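Local structure of regulator of G-protein signaling 16 (Mus musculus, 3C7L) at residues A[20-25]-A[33-38]; A[49-54]-A[114-119]; A[71-76]-A[106-111]. The protein speeds GTP hydrolysis by G protein alpha subunits, driving them into their inactive GDP-bound form and so damping receptor signalling, including phototransduction. One frame throughout, in Å; residues are numbered along the deposited sequence.

Interaction 1 (A[20-25]-A[33-38]); sequences ESFDLL and AAFHAF
Phe-22 and Phe-35 meet in the terminal subdomain of the all-helical RGS fold, where the short helix 22-25 faces helix 29-40. The contact is wholly apolar, and all three side chains that make it are buried. The aromatic part comes first: Phe-35 CE2 lies near the plane of the Phe-22 ring, at its edge, 3.8 Å from CE1 of Phe-22 and almost as near to its CZ. The ring planes stand at 90° with the centroids 5.9 Å apart, and Phe-22 comes to Phe-35 obliquely. Phe-22 reaches across because its CG is anti to the backbone N (chi1 -171°), which carries the ring end nearer to helix 29-40 than its CB direction alone would. Tyr-124 and Met-119 of helix 109-128 also pack against Phe-22, while Phe-35 meets Phe-127 of that helix and Leu-48 of helix 45-57.

The polar part is local to 20-25. Ser-21 is the N-cap of the short helix, and its OG accepts a weak bond from Asp-23 N, bent to 128° at the hydrogen. The Asp-23 carboxylate pairs with Arg-116.

The aliphatic part is one leucine: Leu-25 points toward helix 29-40, and its CD2 methyl lies at the edge of the Phe-22 ring and approaches CG of Phe-35 obliquely, at 4.3 Å.

Interaction 2 (A[49-54]-A[114-119]); sequences EFWLAC and KTRTLM
Phe-50 and Thr-115 touch near the centre of the RGS domain, where the axes of the short segments of helices 45-57 and 109-128 come within 10.0 Å, their directions 138° apart. CB of Phe-50 points toward the other helix, and CG, anti to the backbone N (chi1 169°), sets the ring beside Thr-115. CD2 makes the nearest approach, 3.5 Å from OG1 of Thr-115, and it also borders that residue's CB and CG2. The next ring atom, CE2, is 3.6 Å from the same OG1 and borders the carbonyl O of Ala-111, while CE1 at the far side turns to Ile-73. CZ, the tip, is 3.5 Å from SG of Cys-54, which sits over one ring face, 3.3 Å above the plane and displaced toward the rim. The Thr-115 hydroxyl bonds to the carbonyl O of Ala-111 in its own helix, so this buried polar atom is satisfied although it abuts an aromatic ring. With an alanine here in place of Phe-50, a gap is likely to open between the two helices, and Thr-115 and the thiol of Cys-54 would lose the ring they lie against. One residue on, CB of Trp-51 meets CE of Met-119 at 4.0 Å, a methyl brought round by the bend at the end of the methionine chain (chi3 -84°). The indole CD1 lies obliquely 4.2 Å from CB of Arg-116, whose guanidinium forms a salt bridge with Glu-120. Beyond Phe-50, helix 63-78 adds Ile-73 and Ile-78, and Leu-26 in the loop after helix 22-25 packs on Trp-51.

Interaction 3 (A[71-76]-A[106-111]); sequences HHIFDE and SCFDVA
Ile-73 of helix 63-78 is laid over the ring of Phe-108 in segment 106-111. The contact belongs to the helical bundle of the RGS fold, and the segment 106-111 enters it through a type I beta turn from Ser-106 to Asp-109, closed by the bond from Asp-109 N to Ser-106 O and leading toward helix 109-128. Along 71-76 the first residue, His-71, points away from Phe-108 and packs on Leu-100 of helix 90-101. Ile-73 carries most of the contact. Its CG2, anti to the backbone N, is the branch that touches: the methyl makes a CH-pi contact, 3.8 Å from the centroid of the Phe-108 ring and 22° off its normal, displaced toward the CZ and CE1 rim. CB follows close behind, 3.7 Å from Phe-108 CZ, and CD1 grazes CE2 at 4.2 Å. Phe-74 comes next and contributes less. Its backbone N lies obliquely 4.2 Å from Phe-108 CZ, its CB lies 4.5 Å from CE1 of Phe-108, and its side chain also touches Leu-100 of helix 90-101. Phe-74 also begins a wider pi-type turn (74-76).

The ring of Phe-108 is thus held from several directions. Phe-57 of helix 45-57 packs edge-to-face with it, Cys-54 of that helix touches it as well, and Thr-96 comes from helix 90-101. On the face opposite Ile-73 CG2 lies the preceding residue, with SG of Cys-107 poised 4.0 Å above the plane, over the ring centre.

From the N terminus, interaction 1 closes first, a short loop of seven residues that folds helix 22-25 onto helix 29-40. The chain then enters helix 45-57, where interaction 2 opens; it closes about sixty residues later on helix 109-128. Interaction 3 opens and closes within that span, joining helix 63-78 to segment 106-111. Interactions 1 and 3 lie on opposite sides of the chain's centre, 22 Å apart between centres, and do not touch. Interaction 2 bridges them: His-36 with Glu-49 and Phe-35 against Met-119 link it to interaction 1, while Ala-53 O against Ile-73 CD1 joins it to interaction 3, with which it shares helix 109-128.

Interaction 1 (A[20-25]-A[33-38])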
loop_
_atom_site.group_PDB
_atom_site.type_symbol
_atom_site.label_atom_id
_atom_site.label_comp_id
_atom_site.label_asym_id
_atom_site.label_seq_id
_atom_site.Cartn_x
_atom_site.Cartn_y
_atom_site.Cartn_z
ATOM N N GLU A 20 -12.297 -0.303 -13.814
ATOM C CA GLU A 20 -12.862 -1.651 -13.819
ATOM C C GLU A 20 -12.261 -2.445 -12.659
ATOM O O GLU A 20 -12.895 -3.354 -12.123
ATOM C CB GLU A 20 -12.540 -2.391 -15.117
ATOM C CG GLU A 20 -13.217 -1.872 -16.364
ATOM C CD GLU A 20 -12.916 -2.753 -17.565
ATOM O OE1 GLU A 20 -11.749 -3.168 -17.711
ATOM O OE2 GLU A 20 -13.838 -3.021 -18.366
ATOM N N SER A 21 -11.033 -2.096 -12.283
ATOM C CA SER A 21 -10.336 -2.795 -11.207
ATOM C C SER A 21 -9.232 -1.972 -10.565
ATOM O O SER A 21 -8.375 -1.427 -11.255
ATOM C CB SER A 21 -9.726 -4.091 -11.745
ATOM O OG SER A 21 -8.841 -4.661 -10.797
ATOM N N PHE A 22 -9.239 -1.904 -9.239
ATOM C CA PHE A 22 -8.213 -1.166 -8.516
ATOM C C PHE A 22 -6.843 -1.795 -8.814
ATOM O O PHE A 22 -5.816 -1.110 -8.847
ATOM C CB PHE A 22 -8.523 -1.199 -7.014
ATOM C CG PHE A 22 -7.645 -0.301 -6.184
ATOM C CD1 PHE A 22 -7.243 0.944 -6.662
ATOM C CD2 PHE A 22 -7.239 -0.689 -4.913
ATOM C CE1 PHE A 22 -6.446 1.789 -5.886
ATOM C CE2 PHE A 22 -6.442 0.149 -4.128
ATOM C CZ PHE A 22 -6.045 1.389 -4.615
ATOM N N ASP A 23 -6.836 -3.101 -9.057
ATOM C CA ASP A 23 -5.600 -3.806 -9.367
ATOM C C ASP A 23 -5.010 -3.357 -10.705
ATOM O O ASP A 23 -3.788 -3.315 -10.865
ATOM C CB ASP A 23 -5.849 -5.315 -9.371
ATOM C CG ASP A 23 -6.221 -5.837 -7.997
ATOM O OD1 ASP A 23 -5.330 -5.909 -7.128
ATOM O OD2 ASP A 23 -7.407 -6.155 -7.778
ATOM N N LEU A 24 -5.870 -3.021 -11.662
ATOM C CA LEU A 24 -5.390 -2.560 -12.960
ATOM C C LEU A 24 -4.816 -1.152 -12.816
ATOM O O LEU A 24 -3.819 -0.812 -13.448
ATOM C CB LEU A 24 -6.517 -2.572 -13.998
ATOM C CG LEU A 24 -7.003 -3.953 -14.451
ATOM C CD1 LEU A 24 -7.984 -3.794 -15.612
ATOM C CD2 LEU A 24 -5.823 -4.803 -14.868
ATOM N N LEU A 25 -5.448 -0.327 -11.986
ATOM C CA LEU A 25 -4.944 1.021 -11.760
ATOM C C LEU A 25 -3.536 0.944 -11.155
ATOM O O LEU A 25 -2.625 1.656 -11.579
ATOM C CB LEU A 25 -5.864 1.789 -10.805
ATOM C CG LEU A 25 -5.378 3.169 -10.340
ATOM C CD1 LEU A 25 -5.240 4.104 -11.529
ATOM C CD2 LEU A 25 -6.363 3.750 -9.334
ATOM N N ALA A 33 0.991 7.100 -10.872
ATOM C CA ALA A 33 1.515 8.458 -10.719
ATOM C C ALA A 33 0.398 9.447 -10.413
ATOM O O ALA A 33 0.532 10.296 -9.532
ATOM C CB ALA A 33 2.262 8.887 -11.983
ATOM N N ALA A 34 -0.707 9.334 -11.142
ATOM C CA ALA A 34 -1.841 10.229 -10.939
ATOM C C ALA A 34 -2.475 10.019 -9.566
ATOM O O ALA A 34 -2.789 10.982 -8.856
ATOM C CB ALA A 34 -2.881 10.005 -12.031
ATOM N N PHE A 35 -2.660 8.755 -9.194
ATOM C CA PHE A 35 -3.268 8.437 -7.910
ATOM C C PHE A 35 -2.354 8.843 -6.750
ATOM O O PHE A 35 -2.833 9.299 -5.720
ATOM C CB PHE A 35 -3.610 6.940 -7.834
ATOM C CG PHE A 35 -4.439 6.562 -6.631
ATOM C CD1 PHE A 35 -5.553 7.317 -6.270
ATOM C CD2 PHE A 35 -4.119 5.440 -5.869
ATOM C CE1 PHE A 35 -6.339 6.960 -5.163
ATOM C CE2 PHE A 35 -4.895 5.071 -4.763
ATOM C CZ PHE A 35 -6.007 5.831 -4.409
ATOM N N HIS A 36 -1.044 8.687 -6.921
ATOM C CA HIS A 36 -0.104 9.054 -5.865
ATOM C C HIS A 36 -0.212 10.550 -5.577
ATOM O O HIS A 36 -0.268 10.966 -4.421
ATOM C CB HIS A 36 1.336 8.688 -6.267
ATOM C CG HIS A 36 2.341 8.889 -5.173
ATOM N ND1 HIS A 36 3.005 10.081 -4.979
ATOM C CD2 HIS A 36 2.756 8.065 -4.182
ATOM C CE1 HIS A 36 3.784 9.984 -3.915
ATOM N NE2 HIS A 36 3.651 8.771 -3.413
ATOM N N ALA A 37 -0.265 11.353 -6.635
ATOM C CA ALA A 37 -0.374 12.799 -6.482
ATOM C C ALA A 37 -1.688 13.178 -5.808
ATOM O O ALA A 37 -1.721 14.078 -4.965
ATOM C CB ALA A 37 -0.264 13.473 -7.835
ATOM N N PHE A 38 -2.768 12.487 -6.172
ATOM C CA PHE A 38 -4.072 12.758 -5.579
ATOM C C PHE A 38 -3.998 12.498 -4.074
ATOM O O PHE A 38 -4.465 13.307 -3.268
ATOM C CB PHE A 38 -5.143 11.860 -6.212
ATOM C CG PHE A 38 -6.524 12.069 -5.652
ATOM C CD1 PHE A 38 -7.288 13.169 -6.032
ATOM C CD2 PHE A 38 -7.056 11.168 -4.729
ATOM C CE1 PHE A 38 -8.569 13.371 -5.500
ATOM C CE2 PHE A 38 -8.336 11.363 -4.193
ATOM C CZ PHE A 38 -9.090 12.464 -4.581
#

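Interaction 2 (A[49-54]-A[114-119])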
loop_
_atom_site.group_PDB
_atom_site.type_symbol
_atom_site.label_atom_id
_atom_site.label_comp_id
_atom_site.label_asym_id
_atom_site.label_seq_id
_atom_site.Cartn_x
_atom_site.Cartn_y
_atom_site.Cartn_z
ATOM N N GLU A 49 2.256 3.783 -1.087
ATOM C CA GLU A 49 3.674 3.441 -1.032
ATOM C C GLU A 49 3.871 2.127 -0.290
ATOM O O GLU A 49 4.690 1.294 -0.680
ATOM C CB GLU A 49 4.457 4.574 -0.353
ATOM C CG GLU A 49 4.427 5.853 -1.179
ATOM C CD GLU A 49 5.058 7.051 -0.496
ATOM O OE1 GLU A 49 5.383 6.975 0.712
ATOM O OE2 GLU A 49 5.216 8.081 -1.182
ATOM N N PHE A 50 3.103 1.939 0.776
ATOM C CA PHE A 50 3.179 0.720 1.567
ATOM C C PHE A 50 2.705 -0.481 0.752
ATOM O O PHE A 50 3.348 -1.531 0.758
ATOM C CB PHE A 50 2.324 0.861 2.832
ATOM C CG PHE A 50 2.136 -0.425 3.586
ATOM C CD1 PHE A 50 3.233 -1.143 4.050
ATOM C CD2 PHE A 50 0.861 -0.919 3.831
ATOM C CE1 PHE A 50 3.060 -2.337 4.748
ATOM C CE2 PHE A 50 0.678 -2.104 4.522
ATOM C CZ PHE A 50 1.780 -2.817 4.984
ATOM N N TRP A 51 1.582 -0.323 0.052
ATOM C CA TRP A 51 1.038 -1.409 -0.758
ATOM C C TRP A 51 2.072 -1.853 -1.789
ATOM O O TRP A 51 2.357 -3.039 -1.920
ATOM C CB TRP A 51 -0.246 -0.957 -1.466
ATOM C CG TRP A 51 -1.012 -2.076 -2.129
ATOM C CD1 TRP A 51 -1.998 -2.835 -1.573
ATOM C CD2 TRP A 51 -0.833 -2.568 -3.464
ATOM N NE1 TRP A 51 -2.450 -3.769 -2.478
ATOM C CE2 TRP A 51 -1.749 -3.627 -3.646
ATOM C CE3 TRP A 51 0.017 -2.216 -4.526
ATOM C CZ2 TRP A 51 -1.844 -4.340 -4.848
ATOM C CZ3 TRP A 51 -0.080 -2.924 -5.723
ATOM C CH2 TRP A 51 -1.003 -3.973 -5.871
ATOM N N LEU A 52 2.640 -0.899 -2.514
ATOM C CA LEU A 52 3.650 -1.206 -3.526
ATOM C C LEU A 52 4.896 -1.855 -2.912
ATOM O O LEU A 52 5.527 -2.711 -3.534
ATOM C CB LEU A 52 4.058 0.064 -4.273
ATOM C CG LEU A 52 2.997 0.766 -5.124
ATOM C CD1 LEU A 52 3.490 2.153 -5.476
ATOM C CD2 LEU A 52 2.713 -0.031 -6.387
ATOM N N ALA A 53 5.250 -1.448 -1.698
ATOM C CA ALA A 53 6.420 -2.009 -1.026
ATOM C C ALA A 53 6.177 -3.471 -0.674
ATOM O O ALA A 53 7.105 -4.282 -0.692
ATOM C CB ALA A 53 6.738 -1.211 0.233
ATOM N N CYS A 54 4.928 -3.803 -0.354
ATOM C CA CYS A 54 4.560 -5.174 -0.016
ATOM C C CYS A 54 4.651 -6.060 -1.253
ATOM O O CYS A 54 5.048 -7.220 -1.167
ATOM C CB CYS A 54 3.133 -5.233 0.533
ATOM S SG CYS A 54 2.927 -4.539 2.186
ATOM N N LYS A 114 -5.860 -4.170 4.877
ATOM C CA LYS A 114 -6.547 -3.082 5.565
ATOM C C LYS A 114 -6.216 -1.773 4.853
ATOM O O LYS A 114 -7.090 -0.932 4.634
ATOM C CB LYS A 114 -6.095 -2.981 7.026
ATOM C CG LYS A 114 -6.424 -4.174 7.900
ATOM C CD LYS A 114 -7.920 -4.376 8.057
ATOM C CE LYS A 114 -8.219 -5.510 9.031
ATOM N NZ LYS A 114 -9.684 -5.723 9.197
ATOM N N THR A 115 -4.945 -1.607 4.492
ATOM C CA THR A 115 -4.498 -0.399 3.806
ATOM C C THR A 115 -5.124 -0.318 2.418
ATOM O O THR A 115 -5.475 0.768 1.948
ATOM C CB THR A 115 -2.961 -0.361 3.706
ATOM O OG1 THR A 115 -2.407 -0.397 5.029
ATOM C CG2 THR A 115 -2.498 0.919 3.014
ATOM N N ARG A 116 -5.279 -1.468 1.768
ATOM C CA ARG A 116 -5.902 -1.503 0.447
ATOM C C ARG A 116 -7.341 -0.978 0.551
ATOM O O ARG A 116 -7.788 -0.175 -0.273
ATOM C CB ARG A 116 -5.938 -2.932 -0.094
ATOM C CG ARG A 116 -6.589 -3.024 -1.464
ATOM C CD ARG A 116 -6.948 -4.449 -1.862
ATOM N NE ARG A 116 -7.715 -4.445 -3.104
ATOM C CZ ARG A 116 -7.249 -4.816 -4.291
ATOM N NH1 ARG A 116 -6.000 -5.250 -4.433
ATOM N NH2 ARG A 116 -8.034 -4.721 -5.356
ATOM N N THR A 117 -8.064 -1.440 1.570
ATOM C CA THR A 117 -9.445 -1.018 1.767
ATOM C C THR A 117 -9.527 0.468 2.094
ATOM O O THR A 117 -10.483 1.144 1.714
ATOM C CB THR A 117 -10.116 -1.839 2.884
ATOM O OG1 THR A 117 -10.152 -3.215 2.494
ATOM C CG2 THR A 117 -11.542 -1.358 3.128
ATOM N N LEU A 118 -8.516 0.972 2.794
ATOM C CA LEU A 118 -8.462 2.385 3.150
ATOM C C LEU A 118 -8.520 3.188 1.843
ATOM O O LEU A 118 -9.124 4.258 1.779
ATOM C CB LEU A 118 -7.157 2.673 3.897
ATOM C CG LEU A 118 -7.128 3.578 5.134
ATOM C CD1 LEU A 118 -8.213 3.188 6.131
ATOM C CD2 LEU A 118 -5.752 3.460 5.778
ATOM N N MET A 119 -7.893 2.660 0.797
ATOM C CA MET A 119 -7.890 3.327 -0.505
ATOM C C MET A 119 -9.099 2.942 -1.363
ATOM O O MET A 119 -9.880 3.796 -1.786
ATOM C CB MET A 119 -6.606 2.986 -1.286
ATOM C CG MET A 119 -5.309 3.484 -0.654
ATOM S SD MET A 119 -3.823 3.090 -1.639
ATOM C CE MET A 119 -3.480 1.437 -1.096
#

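Interaction 3 (A[71-76]-A[106-111])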
loop_
_atom_site.group_PDB
_atom_site.type_symbol
_atom_site.label_atom_id
_atom_site.label_comp_id
_atom_site.label_asym_id
_atom_site.label_seq_id
_atom_site.Cartn_x
_atom_site.Cartn_y
_atom_site.Cartn_z
ATOM N N HIS A 71 12.087 -5.808 7.920
ATOM C CA HIS A 71 12.377 -4.903 9.026
ATOM C C HIS A 71 12.268 -3.444 8.602
ATOM O O HIS A 71 11.808 -2.607 9.372
ATOM C CB HIS A 71 13.775 -5.185 9.584
ATOM C CG HIS A 71 13.836 -6.401 10.452
ATOM N ND1 HIS A 71 14.949 -7.213 10.525
ATOM C CD2 HIS A 71 12.922 -6.940 11.294
ATOM C CE1 HIS A 71 14.716 -8.200 11.371
ATOM N NE2 HIS A 71 13.493 -8.059 11.851
ATOM N N HIS A 72 12.698 -3.140 7.380
ATOM C CA HIS A 72 12.615 -1.775 6.872
ATOM C C HIS A 72 11.152 -1.399 6.644
ATOM O O HIS A 72 10.731 -0.296 6.980
ATOM C CB HIS A 72 13.397 -1.628 5.562
ATOM C CG HIS A 72 13.099 -0.357 4.823
ATOM N ND1 HIS A 72 13.430 0.888 5.314
ATOM C CD2 HIS A 72 12.465 -0.138 3.646
ATOM C CE1 HIS A 72 13.012 1.818 4.475
ATOM N NE2 HIS A 72 12.422 1.222 3.454
ATOM N N ILE A 73 10.378 -2.318 6.072
ATOM C CA ILE A 73 8.962 -2.064 5.818
ATOM C C ILE A 73 8.213 -1.855 7.135
ATOM O O ILE A 73 7.393 -0.944 7.260
ATOM C CB ILE A 73 8.327 -3.235 5.025
ATOM C CG1 ILE A 73 8.850 -3.214 3.585
ATOM C CG2 ILE A 73 6.799 -3.141 5.060
ATOM C CD1 ILE A 73 8.353 -4.368 2.716
ATOM N N PHE A 74 8.512 -2.691 8.121
ATOM C CA PHE A 74 7.876 -2.583 9.433
ATOM C C PHE A 74 8.233 -1.245 10.104
ATOM O O PHE A 74 7.366 -0.542 10.617
ATOM C CB PHE A 74 8.333 -3.736 10.329
ATOM C CG PHE A 74 7.678 -3.753 11.679
ATOM C CD1 PHE A 74 6.421 -4.320 11.851
ATOM C CD2 PHE A 74 8.312 -3.182 12.777
ATOM C CE1 PHE A 74 5.802 -4.319 13.100
ATOM C CE2 PHE A 74 7.702 -3.175 14.030
ATOM C CZ PHE A 74 6.445 -3.745 14.190
ATOM N N ASP A 75 9.514 -0.897 10.089
ATOM C CA ASP A 75 9.976 0.343 10.711
ATOM C C ASP A 75 9.511 1.591 9.982
ATOM O O ASP A 75 9.310 2.635 10.594
ATOM C CB ASP A 75 11.505 0.373 10.793
ATOM C CG ASP A 75 12.059 -0.645 11.771
ATOM O OD1 ASP A 75 11.281 -1.168 12.599
ATOM O OD2 ASP A 75 13.282 -0.908 11.714
ATOM N N GLU A 76 9.346 1.488 8.673
ATOM C CA GLU A 76 8.923 2.645 7.904
ATOM C C GLU A 76 7.415 2.870 7.860
ATOM O O GLU A 76 6.963 4.012 7.918
ATOM C CB GLU A 76 9.469 2.559 6.471
ATOM C CG GLU A 76 8.906 3.625 5.551
ATOM C CD GLU A 76 9.754 3.859 4.318
ATOM O OE1 GLU A 76 10.149 2.875 3.656
ATOM O OE2 GLU A 76 10.015 5.041 4.007
ATOM N N SER A 106 3.747 -14.180 4.505
ATOM C CA SER A 106 2.484 -13.452 4.453
ATOM C C SER A 106 2.437 -12.471 5.619
ATOM O O SER A 106 1.376 -12.006 6.020
ATOM C CB SER A 106 1.307 -14.430 4.527
ATOM O OG SER A 106 1.295 -15.126 5.761
ATOM N N CYS A 107 3.622 -12.164 6.142
ATOM C CA CYS A 107 3.810 -11.262 7.268
ATOM C C CYS A 107 2.945 -10.001 7.237
ATOM O O CYS A 107 2.316 -9.638 8.235
ATOM C CB CYS A 107 5.289 -10.866 7.339
ATOM S SG CYS A 107 5.683 -9.716 8.643
ATOM N N PHE A 108 2.909 -9.344 6.086
ATOM C CA PHE A 108 2.159 -8.101 5.928
ATOM C C PHE A 108 0.760 -8.212 5.313
ATOM O O PHE A 108 0.105 -7.193 5.092
ATOM C CB PHE A 108 2.985 -7.128 5.086
ATOM C CG PHE A 108 4.342 -6.828 5.658
ATOM C CD1 PHE A 108 4.472 -6.069 6.812
ATOM C CD2 PHE A 108 5.495 -7.296 5.030
ATOM C CE1 PHE A 108 5.727 -5.777 7.331
ATOM C CE2 PHE A 108 6.754 -7.008 5.541
ATOM C CZ PHE A 108 6.872 -6.246 6.694
ATOM N N ASP A 109 0.298 -9.428 5.038
ATOM C CA ASP A 109 -1.018 -9.627 4.423
ATOM C C ASP A 109 -2.190 -8.862 5.035
ATOM O O ASP A 109 -2.920 -8.163 4.323
ATOM C CB ASP A 109 -1.360 -11.118 4.388
ATOM C CG ASP A 109 -0.695 -11.839 3.236
ATOM O OD1 ASP A 109 0.385 -11.389 2.788
ATOM O OD2 ASP A 109 -1.245 -12.867 2.788
ATOM N N VAL A 110 -2.385 -8.980 6.341
ATOM C CA VAL A 110 -3.502 -8.291 6.967
ATOM C C VAL A 110 -3.346 -6.775 6.868
ATOM O O VAL A 110 -4.302 -6.072 6.547
ATOM C CB VAL A 110 -3.666 -8.720 8.441
ATOM C CG1 VAL A 110 -4.876 -8.042 9.050
ATOM C CG2 VAL A 110 -3.838 -10.232 8.516
ATOM N N ALA A 111 -2.139 -6.278 7.125
ATOM C CA ALA A 111 -1.876 -4.842 7.044
ATOM C C ALA A 111 -2.109 -4.322 5.628
ATOM O O ALA A 111 -2.736 -3.280 5.446
ATOM C CB ALA A 111 -0.444 -4.540 7.473
#